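Local coordinates for protein 361aa long hypothetical D-aminopeptidase (Pyrococcus horikoshii, PDB 2DRH) that is of unknown function but belongs to the S58 (DmpA) peptidase family and may act as an aminopeptidase, releasing residues from the N-terminal end of peptides, at residues R49-T53 with V170-G175; E93-I97 with L111-I115. All blocks are in the same frame, centred on the assembly; numbering follows the deposited sequence.

Contact 1: R49-T53 with V170-G175; sequences RTGVT and VGAGTG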
loop_
_atom_site.group_PDB
_atom_site.type_symbol
_atom_site.label_atom_id
_atom_site.label_comp_id
_atom_site.label_asym_id
_atom_site.label_seq_id
_atom_site.Cartn_x
_atom_site.Cartn_y
_atom_site.Cartn_z
ATOM N N ARG A 49 8.437 -33.493 -11.316
ATOM C CA ARG A 49 8.718 -32.559 -12.398
ATOM C C ARG A 49 8.782 -31.171 -11.767
ATOM O O ARG A 49 7.862 -30.373 -11.903
ATOM C CB ARG A 49 7.595 -32.612 -13.438
ATOM C CG ARG A 49 7.306 -34.002 -14.023
ATOM C CD ARG A 49 8.309 -34.416 -15.098
ATOM N NE ARG A 49 7.894 -35.632 -15.807
ATOM C CZ ARG A 49 7.997 -36.867 -15.319
ATOM N NH1 ARG A 49 8.510 -37.073 -14.110
ATOM N NH2 ARG A 49 7.578 -37.903 -16.037
ATOM N N THR A 50 9.868 -30.896 -11.054
ATOM C CA THR A 50 10.021 -29.613 -10.390
ATOM C C THR A 50 11.488 -29.180 -10.422
ATOM O O THR A 50 12.283 -29.735 -11.177
ATOM C CB THR A 50 9.500 -29.698 -8.924
ATOM O OG1 THR A 50 9.443 -28.387 -8.357
ATOM C CG2 THR A 50 10.405 -30.569 -8.072
ATOM N N GLY A 51 11.848 -28.189 -9.616
ATOM C CA GLY A 51 13.228 -27.737 -9.614
ATOM C C GLY A 51 13.436 -26.425 -8.895
ATOM O O GLY A 51 12.542 -25.933 -8.208
ATOM N N VAL A 52 14.622 -25.851 -9.077
ATOM C CA VAL A 52 14.994 -24.598 -8.443
ATOM C C VAL A 52 15.792 -23.728 -9.405
ATOM O O VAL A 52 16.621 -24.224 -10.168
ATOM C CB VAL A 52 15.865 -24.858 -7.185
ATOM C CG1 VAL A 52 16.340 -23.538 -6.583
ATOM C CG2 VAL A 52 15.075 -25.649 -6.160
ATOM N N THR A 53 15.533 -22.427 -9.370
ATOM C CA THR A 53 16.243 -21.482 -10.218
ATOM C C THR A 53 16.749 -20.350 -9.329
ATOM O O THR A 53 15.991 -19.785 -8.530
ATOM C CB THR A 53 15.328 -20.890 -11.310
ATOM O OG1 THR A 53 14.913 -21.925 -12.209
ATOM C CG2 THR A 53 16.064 -19.806 -12.090
ATOM N N VAL A 170 13.088 -26.084 -17.272
ATOM C CA VAL A 170 14.298 -26.350 -16.509
ATOM C C VAL A 170 14.213 -25.600 -15.187
ATOM O O VAL A 170 13.463 -24.631 -15.068
ATOM C CB VAL A 170 15.553 -25.882 -17.304
ATOM C CG1 VAL A 170 15.706 -26.720 -18.585
ATOM C CG2 VAL A 170 15.419 -24.406 -17.669
ATOM N N GLY A 171 14.974 -26.046 -14.193
ATOM C CA GLY A 171 14.943 -25.384 -12.900
ATOM C C GLY A 171 13.529 -25.272 -12.350
ATOM O O GLY A 171 12.775 -26.250 -12.344
ATOM N N ALA A 172 13.158 -24.080 -11.891
ATOM C CA ALA A 172 11.824 -23.869 -11.348
ATOM C C ALA A 172 10.750 -24.023 -12.428
ATOM O O ALA A 172 9.589 -24.277 -12.122
ATOM C CB ALA A 172 11.734 -22.490 -10.705
ATOM N N GLY A 173 11.137 -23.882 -13.689
ATOM C CA GLY A 173 10.164 -24.009 -14.763
ATOM C C GLY A 173 9.842 -25.441 -15.159
ATOM O O GLY A 173 8.851 -25.698 -15.845
ATOM N N THR A 174 10.672 -26.373 -14.713
ATOM C CA THR A 174 10.519 -27.788 -15.041
ATOM C C THR A 174 9.090 -28.315 -15.237
ATOM O O THR A 174 8.767 -28.806 -16.315
ATOM C CB THR A 174 11.247 -28.666 -13.997
ATOM O OG1 THR A 174 12.648 -28.344 -14.007
ATOM C CG2 THR A 174 11.073 -30.148 -14.321
ATOM N N GLY A 175 8.230 -28.212 -14.224
ATOM C CA GLY A 175 6.879 -28.735 -14.382
ATOM C C GLY A 175 5.735 -27.741 -14.496
ATOM O O GLY A 175 4.594 -28.083 -14.179
#
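T53 and A172 make the one hydrogen bond across this contact: A172 N gives its proton to T53 OG1 at 2.8 Å, almost straight at 172°. With chi1 at -65° the hydroxyl lies beside T53's own backbone N and faces the loop. It also bonds to H31 ND1 on strand 28-36, so this one hydroxyl ties the loop and both strands together. A further pair of hydrogen bonds lies inside the turn. G171 O receives both T174 N and T174 OG1 (2.7 Å for OG1), the two coming from the same face of its carbonyl plane.

The backbones come close through glycines. G51 CA rests 3.1 Å from G171 O, and G175 CA approaches R49 O just as closely; both are CA-H...O contacts. A CB on G51 would run into G171 O, one on G171 into T53 OG1, and one on G175 into R49 O, so bulk is excluded on each side.

Two side chains of the loop pack on the strand. T174 meets its backbone: CB stands 3.2 Å from T50 O, while CG2, anti to the backbone N, presses on the R49-T50 peptide with T50 N 3.6 Å away. A172 CB lies against T53, 3.6 Å from OG1. Replacing T174 with an alanine removes OG1 and CG2, which would probably cost G171 O its hydroxyl donor and open a gap against that peptide.

T50 and V52 point their side chains the other way, V52 onto V149 and I97. The loop after helix 151-160 therefore lies on the face of the four-stranded mixed sheet turned away from helix 104-118, consistent with the interior between the two sheets of the layered alpha/beta sandwich of DmpA-like peptidases.

Contact 2: E93-I97 with L111-I115; sequences ETPII and LLDYI
L111 on helix 104-118 packs against P95 and I97, where the chain enters strand 96-100; helix and strand belong to the beta-alpha-beta unit completed by strand 132-136, which runs parallel to 96-100. No hydrogen bond crosses between the segments, and the contact is carried by apolar groups.

The L111 fork does most of the work. CG is anti to the backbone N (chi1 178°), which carries the isobutyl group out from the helix to the strand, and its two methyls find different partners. CD1 meets P95 CG at 3.5 Å, whereas CD2 lies 4.1 Å from I97 CG1. P95 and I97 each lie alongside L111, running the opposite way to it. One turn further along, Y114 brings its ring obliquely to the same proline, CD2 standing 4.4 Å from P95 CG. I158 of helix 151-160 touches P95, I97 and Y114, extending this apolar layer beyond the two segments.

The polar groups find partners to the side. T94 OG1 is hydrogen-bonded to L132 N, at the start of the third element of the unit. D113, on the helix but turned from the strand, forms salt bridges with R151 and with R147 of the second subunit, so the helix that packs on the sheet also meets a neighbouring chain.

The tightest approach is between methyls. T94 places CG2 beside its backbone N, on the helix side, and this carbon meets I115 CD1, at the end of the extended isoleucine chain, at 3.4 Å, closer than usual van der Waals distance.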
loop_
_atom_site.group_PDB
_atom_site.type_symbol
_atom_site.label_atom_id
_atom_site.label_comp_id
_atom_site.label_asym_id
_atom_site.label_seq_id
_atom_site.Cartn_x
_atom_site.Cartn_y
_atom_site.Cartn_z
ATOM N N GLU A 93 19.272 -8.582 -0.448
ATOM C CA GLU A 93 20.546 -8.972 0.154
ATOM C C GLU A 93 20.854 -10.452 0.079
ATOM O O GLU A 93 21.677 -10.966 0.843
ATOM C CB GLU A 93 20.568 -8.537 1.623
ATOM C CG GLU A 93 19.342 -8.985 2.414
ATOM C CD GLU A 93 19.375 -8.539 3.866
ATOM O OE1 GLU A 93 19.708 -7.358 4.130
ATOM O OE2 GLU A 93 19.052 -9.367 4.744
ATOM N N THR A 94 20.192 -11.134 -0.847
ATOM C CA THR A 94 20.383 -12.555 -1.010
ATOM C C THR A 94 20.111 -12.905 -2.451
ATOM O O THR A 94 19.494 -12.125 -3.177
ATOM C CB THR A 94 19.368 -13.358 -0.160
ATOM O OG1 THR A 94 18.048 -13.168 -0.698
ATOM C CG2 THR A 94 19.391 -12.896 1.309
ATOM N N PRO A 95 20.607 -14.064 -2.905
ATOM C CA PRO A 95 20.306 -14.394 -4.296
ATOM C C PRO A 95 18.796 -14.654 -4.329
ATOM O O PRO A 95 18.192 -14.955 -3.294
ATOM C CB PRO A 95 21.142 -15.651 -4.556
ATOM C CG PRO A 95 21.372 -16.225 -3.209
ATOM C CD PRO A 95 21.573 -15.012 -2.329
ATOM N N ILE A 96 18.194 -14.522 -5.506
ATOM C CA ILE A 96 16.758 -14.712 -5.663
ATOM C C ILE A 96 16.470 -16.147 -6.058
ATOM O O ILE A 96 17.004 -16.647 -7.037
ATOM C CB ILE A 96 16.209 -13.763 -6.730
ATOM C CG1 ILE A 96 16.718 -12.346 -6.451
ATOM C CG2 ILE A 96 14.678 -13.809 -6.731
ATOM C CD1 ILE A 96 16.364 -11.340 -7.525
ATOM N N ILE A 97 15.606 -16.797 -5.291
ATOM C CA ILE A 97 15.276 -18.192 -5.515
ATOM C C ILE A 97 13.830 -18.405 -5.921
ATOM O O ILE A 97 12.907 -17.809 -5.356
ATOM C CB ILE A 97 15.561 -19.030 -4.234
ATOM C CG1 ILE A 97 17.011 -18.820 -3.783
ATOM C CG2 ILE A 97 15.295 -20.509 -4.497
ATOM C CD1 ILE A 97 18.039 -19.373 -4.756
ATOM N N LEU A 111 18.768 -21.779 1.077
ATOM C CA LEU A 111 19.289 -20.440 0.874
ATOM C C LEU A 111 20.076 -20.009 2.110
ATOM O O LEU A 111 21.185 -19.465 2.005
ATOM C CB LEU A 111 18.133 -19.469 0.611
ATOM C CG LEU A 111 18.488 -17.998 0.411
ATOM C CD1 LEU A 111 19.584 -17.865 -0.648
ATOM C CD2 LEU A 111 17.241 -17.236 -0.002
ATOM N N LEU A 112 19.505 -20.240 3.286
ATOM C CA LEU A 112 20.194 -19.878 4.518
ATOM C C LEU A 112 21.489 -20.678 4.642
ATOM O O LEU A 112 22.479 -20.178 5.179
ATOM C CB LEU A 112 19.307 -20.131 5.738
ATOM C CG LEU A 112 18.147 -19.158 5.958
ATOM C CD1 LEU A 112 17.376 -19.567 7.201
ATOM C CD2 LEU A 112 18.682 -17.739 6.110
ATOM N N ASP A 113 21.484 -21.918 4.156
ATOM C CA ASP A 113 22.690 -22.735 4.222
ATOM C C ASP A 113 23.818 -21.984 3.517
ATOM O O ASP A 113 24.926 -21.855 4.044
ATOM C CB ASP A 113 22.492 -24.085 3.524
ATOM C CG ASP A 113 21.650 -25.059 4.331
ATOM O OD1 ASP A 113 21.502 -24.868 5.557
ATOM O OD2 ASP A 113 21.153 -26.034 3.728
ATOM N N TYR A 114 23.521 -21.496 2.318
ATOM C CA TYR A 114 24.493 -20.761 1.520
ATOM C C TYR A 114 24.913 -19.466 2.211
ATOM O O TYR A 114 26.099 -19.218 2.418
ATOM C CB TYR A 114 23.903 -20.445 0.137
ATOM C CG TYR A 114 24.809 -19.605 -0.749
ATOM C CD1 TYR A 114 25.955 -20.153 -1.338
ATOM C CD2 TYR A 114 24.535 -18.255 -0.977
ATOM C CE1 TYR A 114 26.806 -19.374 -2.127
ATOM C CE2 TYR A 114 25.381 -17.466 -1.765
ATOM C CZ TYR A 114 26.511 -18.034 -2.337
ATOM O OH TYR A 114 27.338 -17.255 -3.114
ATOM N N ILE A 115 23.926 -18.651 2.570
ATOM C CA ILE A 115 24.159 -17.363 3.214
ATOM C C ILE A 115 24.965 -17.401 4.508
ATOM O O ILE A 115 25.883 -16.591 4.691
ATOM C CB ILE A 115 22.816 -16.638 3.488
ATOM C CG1 ILE A 115 22.142 -16.294 2.154
ATOM C CG2 ILE A 115 23.049 -15.370 4.309
ATOM C CD1 ILE A 115 20.706 -15.819 2.292
#

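How the contacts relate
From the N terminus, after edge strand 28-36 the chain forms strand 48-56, which carries the opening half of contact 1. It then reaches 93-97, enters strand 96-100 beside strand 48-56, and turns into helix 104-118, so contact 2 closes a short local loop. Strand 132-136 and helix 151-160 follow before 170-175 returns to strand 48-56 and closes contact 1. Contact 2 is thus nested inside the longer loop of contact 1. Their centres are about 18 Å apart, yet they meet in one four-stranded sheet, where V52 CG1 lies 3.8 Å from I97 CG2. Contact 2 ties a helix to one face, contact 1 a loop to the other.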